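Local coordinates for uncharacterized protein (Bacteroides eggerthii, PDB 4FTD) that is of unknown function but joins an immunoglobulin-like domain to a six-bladed beta-propeller and may take part in carbohydrate metabolism, at residues Phe46-Val51 with Lys107-Phe112. Residues are numbered along the deposited sequence; the frame is centred on the assembly and turned at random.
Sequences FPRLDV and KRVPVF
Arg-48 curls round the carbonyl oxygen of Lys-107, its CB, CG and CD beside Lys-107 O, each 3.7 Å from it, and NH1 beyond its end at 2.8 Å. The chain is extended from CG to NE; a chi4 of -80° turns CZ out of line with it. Lys-107 O sits in the guanidinium plane, at its edge. Val-109 CG2 touches the same NH1 obliquely. Between the backbones, Arg-108 N gives a hydrogen bond to Leu-49 O (2.8 Å), and Lys-107 CA adds a CA-H...O contact to that oxygen. Arg-108 bends at chi3 (61°) and runs beside Asp-50, both pointing the same way. Arg-108 NH1 meets Asp-50 OD1 on the anti side, raised well out of the carboxylate plane, at 2.9 Å in a salt bridge, the two planes 65° apart. Asp-50 OD2 pairs with Lys-31, and Arg-108 NE with Glu-450. The Val-51 side chain crosses that of Lys-107 at about a right angle, CG1 touching CB, while Lys-107 NZ reaches Asp-80 O. An alanine in place of Arg-48 would probably leave Lys-107 O without this donor and without the cover of CG and CD. One salt bridge, one main-chain bond and the Arg-48 bond to a carbonyl thus tie the 46-51 loop to the start of the segment leading to the propeller, which would probably restrict how that segment swings.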
loop_
_atom_site.group_PDB
_atom_site.type_symbol
_atom_site.label_atom_id
_atom_site.label_comp_id
_atom_site.label_asym_id
_atom_site.label_seq_id
_atom_site.Cartn_x
_atom_site.Cartn_y
_atom_site.Cartn_z
ATOM N N PHE A 46 25.044 6.499 -24.650
ATOM C CA PHE A 46 25.037 5.045 -24.599
ATOM C C PHE A 46 24.039 4.590 -23.564
ATOM O O PHE A 46 23.756 5.329 -22.629
ATOM C CB PHE A 46 26.415 4.527 -24.146
ATOM C CG PHE A 46 27.523 4.868 -25.088
ATOM C CD1 PHE A 46 28.219 6.064 -24.948
ATOM C CD2 PHE A 46 27.858 4.004 -26.120
ATOM C CE1 PHE A 46 29.252 6.396 -25.832
ATOM C CE2 PHE A 46 28.865 4.334 -27.021
ATOM C CZ PHE A 46 29.566 5.525 -26.868
ATOM N N PRO A 47 23.546 3.356 -23.689
ATOM C CA PRO A 47 22.798 2.801 -22.543
ATOM C C PRO A 47 23.690 2.792 -21.289
ATOM O O PRO A 47 24.929 2.824 -21.375
ATOM C CB PRO A 47 22.439 1.384 -22.976
ATOM C CG PRO A 47 22.995 1.178 -24.339
ATOM C CD PRO A 47 23.585 2.461 -24.850
ATOM N N ARG A 48 23.064 2.806 -20.129
ATOM C CA ARG A 48 23.801 2.846 -18.877
ATOM C C ARG A 48 24.636 1.567 -18.761
ATOM O O ARG A 48 24.185 0.498 -19.131
ATOM C CB ARG A 48 22.851 2.990 -17.686
ATOM C CG ARG A 48 22.076 4.300 -17.690
ATOM C CD ARG A 48 20.991 4.350 -16.631
ATOM N NE ARG A 48 20.493 5.724 -16.511
ATOM C CZ ARG A 48 21.097 6.706 -15.823
ATOM N NH1 ARG A 48 22.230 6.511 -15.125
ATOM N NH2 ARG A 48 20.557 7.914 -15.811
ATOM N N LEU A 49 25.855 1.694 -18.268
ATOM C CA LEU A 49 26.774 0.570 -18.174
ATOM C C LEU A 49 26.821 -0.002 -16.761
ATOM O O LEU A 49 26.564 0.705 -15.755
ATOM C CB LEU A 49 28.183 1.020 -18.599
ATOM C CG LEU A 49 28.308 1.695 -19.964
ATOM C CD1 LEU A 49 29.788 1.958 -20.273
ATOM C CD2 LEU A 49 27.677 0.815 -21.034
ATOM N N ASP A 50 27.202 -1.275 -16.675
ATOM C CA ASP A 50 27.338 -1.940 -15.387
ATOM C C ASP A 50 28.310 -1.167 -14.542
ATOM O O ASP A 50 29.349 -0.753 -15.029
ATOM C CB ASP A 50 27.860 -3.365 -15.528
ATOM C CG ASP A 50 26.987 -4.216 -16.374
ATOM O OD1 ASP A 50 25.769 -3.980 -16.327
ATOM O OD2 ASP A 50 27.521 -5.098 -17.092
ATOM N N VAL A 51 27.960 -0.991 -13.272
ATOM C CA VAL A 51 28.780 -0.259 -12.298
ATOM C C VAL A 51 30.143 -0.919 -12.069
ATOM O O VAL A 51 31.055 -0.252 -11.629
ATOM C CB VAL A 51 28.027 -0.076 -10.953
ATOM C CG1 VAL A 51 26.730 0.714 -11.164
ATOM C CG2 VAL A 51 27.707 -1.426 -10.335
ATOM N N LYS A 107 26.379 5.234 -15.477
ATOM C CA LYS A 107 26.309 3.991 -14.703
ATOM C C LYS A 107 24.852 3.604 -14.560
ATOM O O LYS A 107 23.965 4.472 -14.459
ATOM C CB LYS A 107 26.858 4.136 -13.261
ATOM C CG LYS A 107 28.357 4.372 -13.096
ATOM C CD LYS A 107 28.739 4.654 -11.641
ATOM C CE LYS A 107 30.211 5.031 -11.523
ATOM N NZ LYS A 107 30.624 5.321 -10.120
ATOM N N ARG A 108 24.603 2.304 -14.471
ATOM C CA ARG A 108 23.266 1.824 -14.114
ATOM C C ARG A 108 22.934 2.231 -12.691
ATOM O O ARG A 108 23.821 2.280 -11.844
ATOM C CB ARG A 108 23.183 0.320 -14.238
ATOM C CG ARG A 108 23.189 -0.106 -15.685
ATOM C CD ARG A 108 23.322 -1.589 -15.780
ATOM N NE ARG A 108 22.196 -2.227 -15.126
ATOM C CZ ARG A 108 22.198 -3.472 -14.672
ATOM N NH1 ARG A 108 23.282 -4.253 -14.777
ATOM N NH2 ARG A 108 21.099 -3.947 -14.100
ATOM N N VAL A 109 21.658 2.537 -12.459
ATOM C CA VAL A 109 21.165 2.971 -11.167
ATOM C C VAL A 109 20.056 1.990 -10.784
ATOM O O VAL A 109 19.040 1.942 -11.466
ATOM C CB VAL A 109 20.629 4.417 -11.251
ATOM C CG1 VAL A 109 19.957 4.832 -9.950
ATOM C CG2 VAL A 109 21.760 5.359 -11.629
ATOM N N PRO A 110 20.247 1.190 -9.717
ATOM C CA PRO A 110 19.190 0.283 -9.288
ATOM C C PRO A 110 17.965 1.037 -8.825
ATOM O O PRO A 110 18.096 2.150 -8.344
ATOM C CB PRO A 110 19.831 -0.469 -8.131
ATOM C CG PRO A 110 21.270 -0.490 -8.477
ATOM C CD PRO A 110 21.500 0.896 -9.007
ATOM N N VAL A 111 16.793 0.446 -9.011
ATOM C CA VAL A 111 15.527 1.060 -8.606
ATOM C C VAL A 111 14.769 0.081 -7.725
ATOM O O VAL A 111 14.942 -1.133 -7.838
ATOM C CB VAL A 111 14.691 1.514 -9.818
ATOM C CG1 VAL A 111 15.436 2.592 -10.592
ATOM C CG2 VAL A 111 14.385 0.333 -10.723
ATOM N N PHE A 112 13.947 0.618 -6.828
ATOM C CA PHE A 112 13.262 -0.166 -5.811
ATOM C C PHE A 112 11.811 0.230 -5.663
ATOM O O PHE A 112 11.391 1.278 -6.124
ATOM C CB PHE A 112 13.999 -0.013 -4.483
ATOM C CG PHE A 112 15.434 -0.435 -4.554
ATOM C CD1 PHE A 112 15.770 -1.781 -4.571
ATOM C CD2 PHE A 112 16.446 0.503 -4.660
ATOM C CE1 PHE A 112 17.095 -2.189 -4.675
ATOM C CE2 PHE A 112 17.784 0.104 -4.783
ATOM C CZ PHE A 112 18.105 -1.251 -4.785
#